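Local coordinates for glutamate racemase (Bacillus anthracis, PDB 2DWU), which belongs to the Asp/Glu/hydantoin racemase family of alpha/beta proteins and is modelled as two subunits with D-glutamic acid and a potassium ion bound, at residues S24-I27 and R28-K32; L73-C77 and N78-A82; Q167-K170 and Q171-P175; F239-T242 and G243-S247. One frame throughout, in Å; residues are numbered along the deposited sequence.

From the N terminus, the four contacts follow one another in series; none nests in or crosses another, and each closes only a helical turn or a strand-to-helix corner. Interaction 1 ends helix 20-29, which connects strands 9-14 and 35-39. Interaction 2 carries strand 70-75 of the same parallel sheet into helix 78-91 beside D-glutamic acid. These two touch, Ile-26 CD1 lying 4.1 Å from Val-74 CG2. Interaction 3 lies in helix 162-177, part of the connection, after helix 151-157, between strands 142-147 and 183-187 of the second parallel sheet, its centre about 32 Å from that of interaction 1. Interaction 4 returns to the first sheet, where strand 238-241 leads into helix 245-256 beside potassium.

Interaction 1 (S24-I27 and R28-K32); sequences SEII and RQLPK
Arg-28 grips Glu-25, three residues back on helix 20-29, side-on through NE and NH2, one nitrogen to each carboxylate oxygen. Arg-28 NE to Glu-25 OE2 is nearly straight, 2.9 Å with 174° at the hydrogen, while Arg-28 NH2 reaches the syn lone pair of Glu-25 OE1 at 2.8 Å and completes the salt bridge. A bend at chi3 (70°) turns the arginine chain back so that both side chains point the same way, although carboxylate and guanidinium stay 38° apart in plane. Gln-29 tightens this corner twice over. Gln-29 NE2 donates to Glu-25 OE1 at 2.9 Å, meeting that oxygen nearly along its C-O axis, so OE1 takes two donors; Gln-29 CG lies 3.7 Å above the plane of the Arg-28 guanidinium, over the rim of one face.

Toward the C-terminal end the fit is looser. Leu-30 N still donates to Ile-26 O at 2.8 Å, but Leu-30 is already the first residue to leave helical geometry, and the two side chains come no nearer than 4.4 Å, Ile-26 CG2 to Leu-30 CB. Pro-31, partly exposed, offers a CA-H to Ile-27 O (3.4 Å between CA and O). The second subunit meets both parts: Arg-28 NH2 donates to Lys-109 O of that subunit, and Lys-32 NZ to its His-135 O.

Within its own subunit, Gln-29 NE2 also donates to Glu-213 O of helix 211-226, and Leu-30 packs on Ser-220 of the same helix. Ile-26 and Ile-27 rest on Ile-35, the first residue of strand 35-39, as befits the helix of the beta-alpha-beta unit 9-14, 20-29 and 35-39.

Interaction 2 (L73-C77 and N78-A82); sequences LVVAC and NTAAA. With DGL (D-glutamic acid), chain H.
Cys-77 faces Ala-80 across the corner where strand 70-75 gives way to helix 78-91. Starting at its CB, the side chain first meets the methyl of Ala-80, with Cys-77 CB and Ala-80 CB 3.5 Å apart. From there SG swings away from the residue's own N (chi1 178°) and reaches in front of the first helical turn. Cys-77 SG accepts from Ala-80 N at 3.3 Å, with 157° at the hydrogen, and also lies 3.3 Å from N of D-glutamic acid. Cys-77 is thus the N-cap of the helix, its sulfur doing the capping, at the strand-to-helix turn that begins the beta-alpha-beta unit 70-75, 78-91 and 96-98 and forms one wall of the ligand pocket. Past the cap, the helix start holds the ligand carboxylate. Asn-78 gives OXT two donors, its backbone N at 3.1 Å and its ND2 at 3.2 Å, while Thr-79 OG1 donates to the ligand O at 2.6 Å, with a further bond from Thr-79 N. A position at a helix N terminus would tend to favour the negative charge of that group. The Asn-78 amide is held at both ends: OD1 accepts from Ser-211 OG, and ND2 donates to a water that in turn donates to Ala-76 O. Behind the cap, Val-75 CG1 fills the inside of the corner, 3.8 Å from Ala-81 CB.

Interaction 3 (Q167-K170 and Q171-P175); sequences QQVK and QALLP
Val-169 and Leu-173 are brought side by side by their torsions. Val-169 turns CG1 away from its own N (chi1 169°), and Leu-173 runs out extended from a CG that lies opposite its carbonyl carbon, so both branches point the same way and Val-169 CG1 meets Leu-173 CD1 at 3.8 Å. For Gln-171 a chi1 of -74° lays the chain back toward the preceding turn. There Gln-171 CG sits 3.3 Å from Gln-167 O, the same carbonyl that accepts from Gln-171 N at 3.0 Å.

The far end of Gln-171 lies beside Gln-168 and the CG of Gln-167 without bonding either. Gln-171 NE2 passes 4.0 Å from Gln-167 CG, while Gln-171 OE1 stays 3.9 Å from Gln-168 NE2, the amide planes of that second pair standing 74° apart; this is loose contact on a largely exposed surface. The backbone carries the turn, with Ala-172 N donating to Gln-168 O at 2.9 Å and Leu-173 N to Val-169 O at 3.0 Å. Lys-170, itself exposed, folds its chain so that NZ makes a salt bridge with Glu-201 of helix 195-202.

On the buried side, Val-169 packs on Tyr-197 and Leu-173 on Ile-198 and Leu-202, all of helix 195-202, while Ala-172 touches Leu-151 of helix 151-157. At Pro-175, whose N has no hydrogen to donate, the bond to the turn before is missing and the helix kinks. Val-169, Ala-172 and Leu-173 turned inward, with Gln-167 and Gln-171 exposed, give the amphipathic pattern of a surface helix, here part of the connection, after helix 151-157, between parallel strands 142-147 and 183-187 of an alpha/beta domain.

Interaction 4 (F239-T242 and G243-S247); sequences FFTT and GSVSS. With K (potassium ion), chain G.
Thr-241 OG1 accepts from Gly-243 N, two residues on, at 3.0 Å and 160°: an ST turn, made possible because the hydroxyl is swung opposite the threonine's backbone N (chi1 179°). Thr-241 thus turns its side chain toward the bend, whereas Thr-242 points its own away. A water donating to Thr-241 OG1 also donates to Ser-244 O, and OG1 has a further bond with Asn-41 OD1. The other branch of Thr-241, CG2, lies along the start of the helix, 4.1 Å from Val-245 CG2. A second water ties Thr-241 O to Gly-243 O.

Thr-242, whose side chain leaves the bend and is buried, has its OG1 held by Asp-40 OD1 and by Glu-42 N, while Thr-242 O binds potassium at 2.9 Å. Farther on, Ser-244 OG bends round to accept from Ser-247 N at 3.0 Å, which makes Ser-244 the N-cap of helix 245-256; Ser-246 OG donates to the same oxygen.

ST turn and serine cap together shape the strand-to-helix corner of the beta-alpha-beta unit 238-241, 245-256 and 262-264, and at its edge Thr-242 O shares the potassium site with Val-265 O, Asp-266 OD2 and two waters.

Interaction 1 (S24-I27 and R28-K32)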
# COMPACT_ATOMS: atom_id res chain seq x y z
N SER B 24 -10.35 -3.28 -12.75
CA SER B 24 -10.78 -4.46 -12.00
C SER B 24 -10.27 -4.40 -10.57
O SER B 24 -10.99 -4.76 -9.64
CB SER B 24 -10.30 -5.76 -12.67
OG SER B 24 -8.90 -5.94 -12.56
N GLU B 25 -9.04 -3.93 -10.37
CA GLU B 25 -8.52 -3.85 -9.02
C GLU B 25 -9.23 -2.77 -8.19
O GLU B 25 -9.42 -2.94 -6.99
CB GLU B 25 -7.01 -3.63 -9.06
CG GLU B 25 -6.31 -4.97 -9.35
CD GLU B 25 -6.57 -5.96 -8.22
OE1 GLU B 25 -6.17 -5.66 -7.09
OE2 GLU B 25 -7.22 -7.02 -8.45
N ILE B 26 -9.61 -1.65 -8.81
CA ILE B 26 -10.35 -0.62 -8.08
C ILE B 26 -11.72 -1.19 -7.69
O ILE B 26 -12.17 -1.01 -6.55
CB ILE B 26 -10.51 0.65 -8.94
CG1 ILE B 26 -9.12 1.29 -9.15
CG2 ILE B 26 -11.45 1.64 -8.25
CD1 ILE B 26 -9.12 2.44 -10.16
N ILE B 27 -12.36 -1.89 -8.62
CA ILE B 27 -13.67 -2.50 -8.34
C ILE B 27 -13.57 -3.51 -7.19
O ILE B 27 -14.47 -3.59 -6.32
CB ILE B 27 -14.23 -3.16 -9.63
CG1 ILE B 27 -14.65 -2.04 -10.59
CG2 ILE B 27 -15.39 -4.15 -9.30
CD1 ILE B 27 -14.96 -2.52 -11.99
N ARG B 28 -12.48 -4.27 -7.15
CA ARG B 28 -12.29 -5.26 -6.10
C ARG B 28 -11.94 -4.68 -4.73
O ARG B 28 -12.52 -5.07 -3.71
CB ARG B 28 -11.19 -6.25 -6.51
CG ARG B 28 -11.03 -7.44 -5.56
CD ARG B 28 -9.95 -8.40 -6.07
NE ARG B 28 -8.60 -7.85 -5.99
CZ ARG B 28 -7.91 -7.78 -4.85
NH1 ARG B 28 -8.45 -8.23 -3.72
NH2 ARG B 28 -6.69 -7.26 -4.85
N GLN B 29 -10.99 -3.75 -4.68
CA GLN B 29 -10.54 -3.19 -3.41
C GLN B 29 -11.34 -1.99 -2.89
O GLN B 29 -11.28 -1.66 -1.71
CB GLN B 29 -9.06 -2.80 -3.54
CG GLN B 29 -8.14 -3.97 -3.86
CD GLN B 29 -6.69 -3.54 -3.81
OE1 GLN B 29 -6.26 -2.91 -2.85
NE2 GLN B 29 -5.92 -3.86 -4.86
N LEU B 30 -12.10 -1.34 -3.77
CA LEU B 30 -12.94 -0.19 -3.38
C LEU B 30 -14.32 -0.47 -3.99
O LEU B 30 -14.80 0.26 -4.87
CB LEU B 30 -12.35 1.09 -3.95
CG LEU B 30 -11.13 1.61 -3.17
CD1 LEU B 30 -10.37 2.61 -4.00
CD2 LEU B 30 -11.58 2.24 -1.86
N PRO B 31 -14.97 -1.53 -3.51
CA PRO B 31 -16.28 -1.92 -4.03
C PRO B 31 -17.42 -0.95 -3.86
O PRO B 31 -18.48 -1.20 -4.43
CB PRO B 31 -16.55 -3.26 -3.36
CG PRO B 31 -15.87 -3.10 -2.02
CD PRO B 31 -14.57 -2.35 -2.36
N LYS B 32 -17.25 0.12 -3.11
CA LYS B 32 -18.35 1.09 -2.99
C LYS B 32 -18.18 2.29 -3.93
O LYS B 32 -19.07 3.13 -4.04
CB LYS B 32 -18.47 1.61 -1.55
CG LYS B 32 -18.64 0.50 -0.54
CD LYS B 32 -18.84 1.05 0.83
CE LYS B 32 -18.83 -0.06 1.86
NZ LYS B 32 -19.12 0.50 3.23

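Interaction 2 (L73-C77 and N78-A82)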
# COMPACT_ATOMS: atom_id res chain seq x y z
N LEU B 73 -9.04 11.22 -10.25
CA LEU B 73 -8.70 10.75 -11.58
C LEU B 73 -7.56 9.73 -11.46
O LEU B 73 -6.57 9.99 -10.77
CB LEU B 73 -8.22 11.92 -12.46
CG LEU B 73 -7.65 11.49 -13.83
CD1 LEU B 73 -8.75 10.80 -14.67
CD2 LEU B 73 -7.12 12.73 -14.53
N VAL B 74 -7.72 8.59 -12.12
CA VAL B 74 -6.66 7.57 -12.14
C VAL B 74 -6.16 7.47 -13.59
O VAL B 74 -6.95 7.27 -14.54
CB VAL B 74 -7.18 6.18 -11.71
CG1 VAL B 74 -6.07 5.12 -11.91
CG2 VAL B 74 -7.60 6.23 -10.24
N VAL B 75 -4.85 7.64 -13.76
CA VAL B 75 -4.21 7.50 -15.07
C VAL B 75 -3.76 6.05 -15.01
O VAL B 75 -2.74 5.70 -14.43
CB VAL B 75 -2.99 8.45 -15.22
CG1 VAL B 75 -2.35 8.26 -16.62
CG2 VAL B 75 -3.46 9.86 -15.09
N ALA B 76 -4.58 5.20 -15.60
CA ALA B 76 -4.32 3.77 -15.57
C ALA B 76 -3.20 3.30 -16.50
O ALA B 76 -2.62 2.21 -16.30
CB ALA B 76 -5.63 3.03 -15.92
N CYS B 77 -2.91 4.11 -17.51
CA CYS B 77 -1.89 3.80 -18.51
C CYS B 77 -0.51 4.25 -18.03
O CYS B 77 -0.34 5.42 -17.73
CB CYS B 77 -2.27 4.53 -19.80
SG CYS B 77 -1.11 4.32 -21.16
N ASN B 78 0.45 3.32 -17.97
CA ASN B 78 1.79 3.68 -17.52
C ASN B 78 2.45 4.66 -18.49
O ASN B 78 3.18 5.55 -18.06
CB ASN B 78 2.67 2.42 -17.36
CG ASN B 78 2.12 1.46 -16.30
OD1 ASN B 78 2.66 1.33 -15.16
ND2 ASN B 78 1.07 0.76 -16.65
N THR B 79 2.20 4.48 -19.80
CA THR B 79 2.78 5.37 -20.82
C THR B 79 2.23 6.79 -20.67
O THR B 79 2.97 7.79 -20.72
CB THR B 79 2.45 4.85 -22.24
OG1 THR B 79 2.97 3.51 -22.37
CG2 THR B 79 3.07 5.74 -23.31
N ALA B 80 0.91 6.86 -20.45
CA ALA B 80 0.24 8.14 -20.28
C ALA B 80 0.71 8.79 -18.98
O ALA B 80 0.95 10.01 -18.94
CB ALA B 80 -1.29 7.91 -20.26
N ALA B 81 0.87 7.99 -17.92
CA ALA B 81 1.33 8.57 -16.66
C ALA B 81 2.74 9.13 -16.79
O ALA B 81 3.03 10.22 -16.28
CB ALA B 81 1.27 7.54 -15.53
N ALA B 82 3.61 8.39 -17.47
CA ALA B 82 4.98 8.85 -17.64
C ALA B 82 5.02 10.17 -18.38
O ALA B 82 5.81 11.07 -18.04
CB ALA B 82 5.79 7.79 -18.42
N DGL H . -1.66 1.06 -21.63
CA DGL H . -0.24 1.11 -22.11
C DGL H . 0.69 1.17 -20.95
O DGL H . 1.85 1.53 -21.07
CB DGL H . 0.07 -0.13 -22.97
CG DGL H . -0.55 0.11 -24.37
CD DGL H . -0.03 1.26 -25.13
OE1 DGL H . 1.09 1.30 -25.63
OE2 DGL H . -0.85 2.28 -25.24
OXT DGL H . 0.20 0.84 -19.78
O HOH W 1 -1.14 -0.09 -15.24

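Interaction 3 (Q167-K170 and Q171-P175)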
# COMPACT_ATOMS: atom_id res chain seq x y z
N GLN B 167 7.92 -17.56 -26.16
CA GLN B 167 9.10 -17.10 -26.85
C GLN B 167 9.28 -15.59 -26.74
O GLN B 167 10.41 -15.10 -26.57
CB GLN B 167 9.06 -17.48 -28.33
CG GLN B 167 10.45 -17.63 -28.92
CD GLN B 167 11.21 -18.82 -28.30
OE1 GLN B 167 10.77 -19.97 -28.42
NE2 GLN B 167 12.34 -18.55 -27.65
N GLN B 168 8.17 -14.87 -26.83
CA GLN B 168 8.23 -13.41 -26.76
C GLN B 168 8.58 -12.94 -25.36
O GLN B 168 9.32 -11.98 -25.20
CB GLN B 168 6.91 -12.78 -27.24
CG GLN B 168 6.72 -12.87 -28.77
CD GLN B 168 7.93 -12.43 -29.55
OE1 GLN B 168 8.40 -11.30 -29.41
NE2 GLN B 168 8.47 -13.32 -30.38
N VAL B 169 8.06 -13.63 -24.35
CA VAL B 169 8.37 -13.27 -22.96
C VAL B 169 9.86 -13.60 -22.70
O VAL B 169 10.57 -12.82 -22.04
CB VAL B 169 7.45 -14.00 -21.96
CG1 VAL B 169 7.98 -13.83 -20.52
CG2 VAL B 169 6.03 -13.42 -22.07
N LYS B 170 10.33 -14.73 -23.23
CA LYS B 170 11.73 -15.12 -23.05
C LYS B 170 12.66 -14.05 -23.64
O LYS B 170 13.64 -13.61 -23.01
CB LYS B 170 12.01 -16.48 -23.71
CG LYS B 170 13.47 -16.91 -23.61
CD LYS B 170 13.69 -18.33 -24.11
CE LYS B 170 12.89 -19.32 -23.28
NZ LYS B 170 13.36 -19.39 -21.85
N GLN B 171 12.34 -13.62 -24.86
CA GLN B 171 13.14 -12.63 -25.55
C GLN B 171 13.10 -11.27 -24.86
O GLN B 171 14.12 -10.58 -24.75
CB GLN B 171 12.65 -12.47 -26.99
CG GLN B 171 13.02 -13.61 -27.90
CD GLN B 171 12.53 -13.39 -29.32
OE1 GLN B 171 12.18 -12.27 -29.71
NE2 GLN B 171 12.53 -14.45 -30.11
N ALA B 172 11.93 -10.89 -24.38
CA ALA B 172 11.78 -9.60 -23.73
C ALA B 172 12.54 -9.52 -22.40
O ALA B 172 13.11 -8.49 -22.08
CB ALA B 172 10.29 -9.28 -23.48
N LEU B 173 12.52 -10.62 -21.65
CA LEU B 173 13.16 -10.63 -20.33
C LEU B 173 14.62 -11.06 -20.30
O LEU B 173 15.25 -11.00 -19.25
CB LEU B 173 12.35 -11.51 -19.37
CG LEU B 173 10.96 -11.02 -18.93
CD1 LEU B 173 10.29 -12.10 -18.12
CD2 LEU B 173 11.08 -9.74 -18.11
N LEU B 174 15.17 -11.46 -21.43
CA LEU B 174 16.57 -11.89 -21.45
C LEU B 174 17.50 -10.86 -20.77
O LEU B 174 18.31 -11.23 -19.91
CB LEU B 174 17.03 -12.16 -22.88
CG LEU B 174 18.25 -13.06 -23.15
CD1 LEU B 174 19.10 -12.39 -24.20
CD2 LEU B 174 19.04 -13.34 -21.90
N PRO B 175 17.37 -9.57 -21.10
CA PRO B 175 18.27 -8.61 -20.43
C PRO B 175 18.17 -8.62 -18.90
O PRO B 175 19.18 -8.43 -18.21
CB PRO B 175 17.86 -7.28 -21.03
CG PRO B 175 17.42 -7.66 -22.43
CD PRO B 175 16.58 -8.90 -22.14

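Interaction 4 (F239-T242 and G243-S247)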
# COMPACT_ATOMS: atom_id res chain seq x y z
N PHE B 239 -18.18 2.35 -19.03
CA PHE B 239 -16.95 2.29 -19.82
C PHE B 239 -17.19 2.95 -21.18
O PHE B 239 -18.27 2.80 -21.77
CB PHE B 239 -16.50 0.85 -20.00
CG PHE B 239 -16.11 0.18 -18.72
CD1 PHE B 239 -14.77 0.10 -18.34
CD2 PHE B 239 -17.09 -0.34 -17.87
CE1 PHE B 239 -14.41 -0.49 -17.13
CE2 PHE B 239 -16.74 -0.94 -16.65
CZ PHE B 239 -15.38 -1.01 -16.28
N PHE B 240 -16.20 3.69 -21.65
CA PHE B 240 -16.29 4.39 -22.92
C PHE B 240 -15.04 4.12 -23.75
O PHE B 240 -13.95 3.98 -23.19
CB PHE B 240 -16.42 5.89 -22.67
CG PHE B 240 -17.65 6.27 -21.91
CD1 PHE B 240 -18.87 6.44 -22.57
CD2 PHE B 240 -17.61 6.45 -20.53
CE1 PHE B 240 -20.03 6.79 -21.87
CE2 PHE B 240 -18.77 6.80 -19.82
CZ PHE B 240 -19.98 6.96 -20.50
N THR B 241 -15.20 4.05 -25.07
CA THR B 241 -14.05 3.79 -25.94
C THR B 241 -14.14 4.61 -27.20
O THR B 241 -15.24 4.96 -27.67
CB THR B 241 -13.96 2.31 -26.33
OG1 THR B 241 -12.83 2.11 -27.19
CG2 THR B 241 -15.21 1.88 -27.09
N THR B 242 -12.98 4.95 -27.76
CA THR B 242 -12.97 5.71 -29.00
C THR B 242 -12.89 4.76 -30.18
O THR B 242 -13.01 5.18 -31.33
CB THR B 242 -11.77 6.66 -29.09
OG1 THR B 242 -10.56 5.92 -28.87
CG2 THR B 242 -11.91 7.82 -28.07
N GLY B 243 -12.67 3.47 -29.91
CA GLY B 243 -12.61 2.50 -30.98
C GLY B 243 -13.92 1.77 -31.12
O GLY B 243 -14.97 2.27 -30.74
N SER B 244 -13.85 0.57 -31.68
CA SER B 244 -15.01 -0.28 -31.87
C SER B 244 -15.61 -0.69 -30.53
O SER B 244 -14.90 -1.23 -29.68
CB SER B 244 -14.60 -1.53 -32.65
OG SER B 244 -15.60 -2.53 -32.51
N VAL B 245 -16.90 -0.45 -30.36
CA VAL B 245 -17.59 -0.81 -29.14
C VAL B 245 -17.70 -2.33 -29.02
O VAL B 245 -17.48 -2.88 -27.95
CB VAL B 245 -18.99 -0.17 -29.10
CG1 VAL B 245 -19.85 -0.84 -28.02
CG2 VAL B 245 -18.87 1.31 -28.83
N SER B 246 -18.04 -3.01 -30.12
CA SER B 246 -18.16 -4.46 -30.05
C SER B 246 -16.80 -5.10 -29.74
O SER B 246 -16.72 -6.08 -29.00
CB SER B 246 -18.74 -5.03 -31.36
OG SER B 246 -17.93 -4.72 -32.48
N SER B 247 -15.73 -4.52 -30.28
CA SER B 247 -14.39 -5.02 -30.04
C SER B 247 -14.03 -4.91 -28.55
O SER B 247 -13.53 -5.87 -27.94
CB SER B 247 -13.39 -4.21 -30.87
OG SER B 247 -12.06 -4.59 -30.57
K K G . -14.13 7.82 -31.94
O HOH W 2 -12.55 -0.33 -28.85
O HOH W 3 -16.18 4.38 -30.23
O HOH W 4 -12.15 9.81 -31.03
O HOH W 5 -12.51 10.01 -33.73